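Local coordinates for ABC transporter binding protein AcbH (Actinoplanes, PDB 3OO8) that serves as the extracellular solute-binding protein of an ABC transporter and binds beta-D-galactopyranose as its exclusive sugar substrate, at residues 48-58 against 314-322. The protein carries 2 engineered substitutions. Residues are numbered along the deposited sequence; the frame is centred on the assembly and turned at random.
Sequences LMQQATTSTTV and AAKKVLQYI
Tyr321 lies against helix 39-56 as a knob in the hole formed by Leu48, Ala52, Ser55 and Thr56. A chi1 of 172° turns its CG away from its own backbone N and lays the ring across the neighbouring helix. Ala52 CA stands over one ring face, 3.8 Å from the centroid, in a CH-pi contact, while Ala52 CB rests 3.6 Å from Tyr321 CD2. Leu48 CD1 meets the ring at its edge near CE2, and Ser55 OG approaches Tyr321 CD1 obliquely. Tyr321 OH lies 3.3 Å from Gln51 CB and shares a hydrogen bond with a water, which donates weakly to Gln51 OE1. With an alanine in place of Tyr321, the hole between these four residues would probably be left unfilled and the water would lose its phenol partner.

Val318 spreads its two methyls, CG1 to Met49 SD and CG2 to Val58 CB at 3.8 Å; Met49, bent at chi2 and chi3, brings CE to Ile322 CD1, and Val58 CG1 meets Ala314 CB.

The one direct hydrogen bond between the segments runs from Lys317 NZ to Thr56 O (3.1 Å), in the carbonyl plane on a lone pair; Thr57 OG1 also donates to this oxygen, so two side chains grip the end of the helix. Thr56 OG1 accepts from Val58 N (3.1 Å), an ST turn, and donates to Ala52 O; the two bonds hold the hydroxyl while CG2 packs on Tyr321 CB.

The short helical segments cross at 110°, with axes 9.8 Å apart. Beneath them Ile30 of strand 30-34 touches Val58, Ala314 and Val318, Phe32 touches Met49, and Leu85 of strand 85-89 meets Val318. The pair thus joins helices 39-56 and 312-322 over parallel strands of one lobe of this class 2 solute-binding fold, with Ala327 of helix 325-332 against Leu48 and Tyr321.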
loop_
_atom_site.group_PDB
_atom_site.type_symbol
_atom_site.label_atom_id
_atom_site.label_comp_id
_atom_site.label_asym_id
_atom_site.label_seq_id
_atom_site.Cartn_x
_atom_site.Cartn_y
_atom_site.Cartn_z
ATOM N N LEU A 48 18.265 3.131 -13.868
ATOM C CA LEU A 48 18.606 3.650 -12.543
ATOM C C LEU A 48 19.941 3.124 -12.080
ATOM O O LEU A 48 20.698 3.850 -11.477
ATOM C CB LEU A 48 17.555 3.262 -11.498
ATOM C CG LEU A 48 17.756 3.786 -10.078
ATOM C CD1 LEU A 48 17.637 5.301 -10.071
ATOM C CD2 LEU A 48 16.790 3.129 -9.039
ATOM N N MET A 49 20.229 1.853 -12.357
ATOM C CA MET A 49 21.496 1.315 -11.859
ATOM C C MET A 49 22.678 1.922 -12.638
ATOM O O MET A 49 23.760 2.108 -12.070
ATOM C CB MET A 49 21.483 -0.214 -11.868
ATOM C CG MET A 49 20.583 -0.795 -10.748
ATOM S SD MET A 49 21.168 -0.404 -9.106
ATOM C CE MET A 49 20.041 0.943 -8.664
ATOM N N GLN A 50 22.469 2.229 -13.927
ATOM C CA GLN A 50 23.515 2.955 -14.684
ATOM C C GLN A 50 23.787 4.298 -14.004
ATOM O O GLN A 50 24.945 4.680 -13.834
ATOM C CB GLN A 50 23.093 3.191 -16.132
ATOM C CG GLN A 50 22.836 1.905 -16.890
ATOM C CD GLN A 50 22.579 2.132 -18.351
ATOM O OE1 GLN A 50 21.973 3.122 -18.746
ATOM N NE2 GLN A 50 23.030 1.193 -19.170
ATOM N N GLN A 51 22.734 5.011 -13.590
ATOM C CA GLN A 51 22.898 6.298 -12.914
ATOM C C GLN A 51 23.591 6.111 -11.546
ATOM O O GLN A 51 24.452 6.911 -11.155
ATOM C CB GLN A 51 21.570 7.057 -12.817
ATOM C CG GLN A 51 20.941 7.407 -14.179
ATOM C CD GLN A 51 19.906 8.539 -14.041
ATOM O OE1 GLN A 51 20.120 9.481 -13.281
ATOM N NE2 GLN A 51 18.843 8.471 -14.799
ATOM N N ALA A 52 23.275 5.010 -10.855
ATOM C CA ALA A 52 23.912 4.679 -9.569
ATOM C C ALA A 52 25.401 4.459 -9.730
ATOM O O ALA A 52 26.218 4.964 -8.939
ATOM C CB ALA A 52 23.228 3.443 -8.932
ATOM N N THR A 53 25.786 3.706 -10.752
ATOM C CA THR A 53 27.216 3.533 -11.005
ATOM C C THR A 53 27.900 4.856 -11.359
ATOM O O THR A 53 28.959 5.186 -10.834
ATOM C CB THR A 53 27.437 2.486 -12.109
ATOM O OG1 THR A 53 26.871 1.244 -11.678
ATOM C CG2 THR A 53 28.919 2.301 -12.417
ATOM N N THR A 54 27.285 5.640 -12.221
ATOM C CA THR A 54 27.894 6.930 -12.590
ATOM C C THR A 54 28.163 7.791 -11.346
ATOM O O THR A 54 29.226 8.425 -11.235
ATOM C CB THR A 54 26.964 7.667 -13.584
ATOM O OG1 THR A 54 26.727 6.821 -14.709
ATOM C CG2 THR A 54 27.581 8.974 -14.034
ATOM N N SER A 55 27.224 7.797 -10.392
ATOM C CA SER A 55 27.331 8.603 -9.171
ATOM C C SER A 55 28.280 8.006 -8.139
ATOM O O SER A 55 29.187 8.685 -7.641
ATOM C CB SER A 55 25.957 8.797 -8.526
ATOM O OG SER A 55 26.036 9.510 -7.296
ATOM N N THR A 56 28.098 6.728 -7.822
ATOM C CA THR A 56 28.868 6.123 -6.728
ATOM C C THR A 56 30.168 5.407 -7.137
ATOM O O THR A 56 30.999 5.077 -6.274
ATOM C CB THR A 56 28.010 5.043 -5.992
ATOM O OG1 THR A 56 27.843 3.911 -6.848
ATOM C CG2 THR A 56 26.621 5.559 -5.550
ATOM N N THR A 57 30.334 5.168 -8.431
ATOM C CA THR A 57 31.419 4.371 -9.047
ATOM C C THR A 57 31.213 2.858 -8.952
ATOM O O THR A 57 31.954 2.064 -9.561
ATOM C CB THR A 57 32.875 4.788 -8.655
ATOM O OG1 THR A 57 33.241 4.155 -7.423
ATOM C CG2 THR A 57 33.058 6.293 -8.589
ATOM N N VAL A 58 30.175 2.428 -8.226
ATOM C CA VAL A 58 30.038 0.996 -7.996
ATOM C C VAL A 58 29.365 0.324 -9.170
ATOM O O VAL A 58 28.234 0.679 -9.509
ATOM C CB VAL A 58 29.195 0.717 -6.719
ATOM C CG1 VAL A 58 28.956 -0.788 -6.611
ATOM C CG2 VAL A 58 29.960 1.286 -5.469
ATOM N N ALA A 314 30.119 -1.878 -0.645
ATOM C CA ALA A 314 29.767 -1.292 -1.934
ATOM C C ALA A 314 28.250 -1.232 -2.051
ATOM O O ALA A 314 27.687 -0.268 -2.598
ATOM C CB ALA A 314 30.373 -2.096 -3.092
ATOM N N ALA A 315 27.595 -2.254 -1.503
ATOM C CA ALA A 315 26.100 -2.309 -1.583
ATOM C C ALA A 315 25.517 -1.124 -0.817
ATOM O O ALA A 315 24.531 -0.508 -1.227
ATOM C CB ALA A 315 25.580 -3.632 -1.000
ATOM N N LYS A 316 26.130 -0.790 0.311
ATOM C CA LYS A 316 25.656 0.342 1.092
ATOM C C LYS A 316 25.799 1.660 0.343
ATOM O O LYS A 316 24.973 2.538 0.501
ATOM C CB LYS A 316 26.366 0.395 2.454
ATOM C CG LYS A 316 25.870 -0.657 3.420
ATOM C CD LYS A 316 26.730 -0.673 4.705
ATOM C CE LYS A 316 26.214 -1.694 5.694
ATOM N NZ LYS A 316 27.134 -1.726 6.906
ATOM N N LYS A 317 26.832 1.805 -0.488
ATOM C CA LYS A 317 26.980 3.053 -1.241
ATOM C C LYS A 317 25.852 3.177 -2.243
ATOM O O LYS A 317 25.325 4.262 -2.452
ATOM C CB LYS A 317 28.308 3.113 -2.009
ATOM C CG LYS A 317 29.547 3.219 -1.120
ATOM C CD LYS A 317 30.778 3.603 -1.966
ATOM C CE LYS A 317 30.612 4.980 -2.631
ATOM N NZ LYS A 317 31.829 5.507 -3.346
ATOM N N VAL A 318 25.485 2.042 -2.835
ATOM C CA VAL A 318 24.402 2.018 -3.824
ATOM C C VAL A 318 23.088 2.345 -3.103
ATOM O O VAL A 318 22.258 3.104 -3.613
ATOM C CB VAL A 318 24.366 0.709 -4.640
ATOM C CG1 VAL A 318 23.125 0.691 -5.565
ATOM C CG2 VAL A 318 25.605 0.598 -5.532
ATOM N N LEU A 319 22.872 1.775 -1.917
ATOM C CA LEU A 319 21.669 2.133 -1.160
ATOM C C LEU A 319 21.600 3.626 -0.829
ATOM O O LEU A 319 20.525 4.216 -0.851
ATOM C CB LEU A 319 21.572 1.310 0.127
ATOM C CG LEU A 319 21.194 -0.173 0.009
ATOM C CD1 LEU A 319 21.278 -0.875 1.386
ATOM C CD2 LEU A 319 19.796 -0.408 -0.622
ATOM N N GLN A 320 22.732 4.232 -0.452
ATOM C CA GLN A 320 22.752 5.670 -0.204
ATOM C C GLN A 320 22.263 6.446 -1.414
ATOM O O GLN A 320 21.513 7.400 -1.262
ATOM C CB GLN A 320 24.153 6.125 0.214
ATOM C CG GLN A 320 24.460 5.608 1.571
ATOM C CD GLN A 320 25.893 5.868 2.025
ATOM O OE1 GLN A 320 26.644 6.579 1.368
ATOM N NE2 GLN A 320 26.261 5.300 3.163
ATOM N N TYR A 321 22.683 6.032 -2.601
ATOM C CA TYR A 321 22.226 6.670 -3.835
ATOM C C TYR A 321 20.735 6.459 -4.045
ATOM O O TYR A 321 19.998 7.391 -4.447
ATOM C CB TYR A 321 23.051 6.168 -5.037
ATOM C CG TYR A 321 22.462 6.663 -6.343
ATOM C CD1 TYR A 321 22.804 7.922 -6.844
ATOM C CD2 TYR A 321 21.513 5.928 -7.009
ATOM C CE1 TYR A 321 22.212 8.403 -7.985
ATOM C CE2 TYR A 321 20.952 6.387 -8.149
ATOM C CZ TYR A 321 21.281 7.614 -8.618
ATOM O OH TYR A 321 20.652 8.028 -9.779
ATOM N N ILE A 322 20.274 5.242 -3.777
ATOM C CA ILE A 322 18.861 4.944 -3.983
ATOM C C ILE A 322 17.993 5.813 -3.059
ATOM O O ILE A 322 16.856 6.177 -3.415
ATOM C CB ILE A 322 18.607 3.420 -3.755
ATOM C CG1 ILE A 322 19.183 2.628 -4.939
ATOM C CG2 ILE A 322 17.108 3.127 -3.525
ATOM C CD1 ILE A 322 19.065 1.084 -4.817
HETATM O O HOH W 1 21.428 10.542 -10.440
#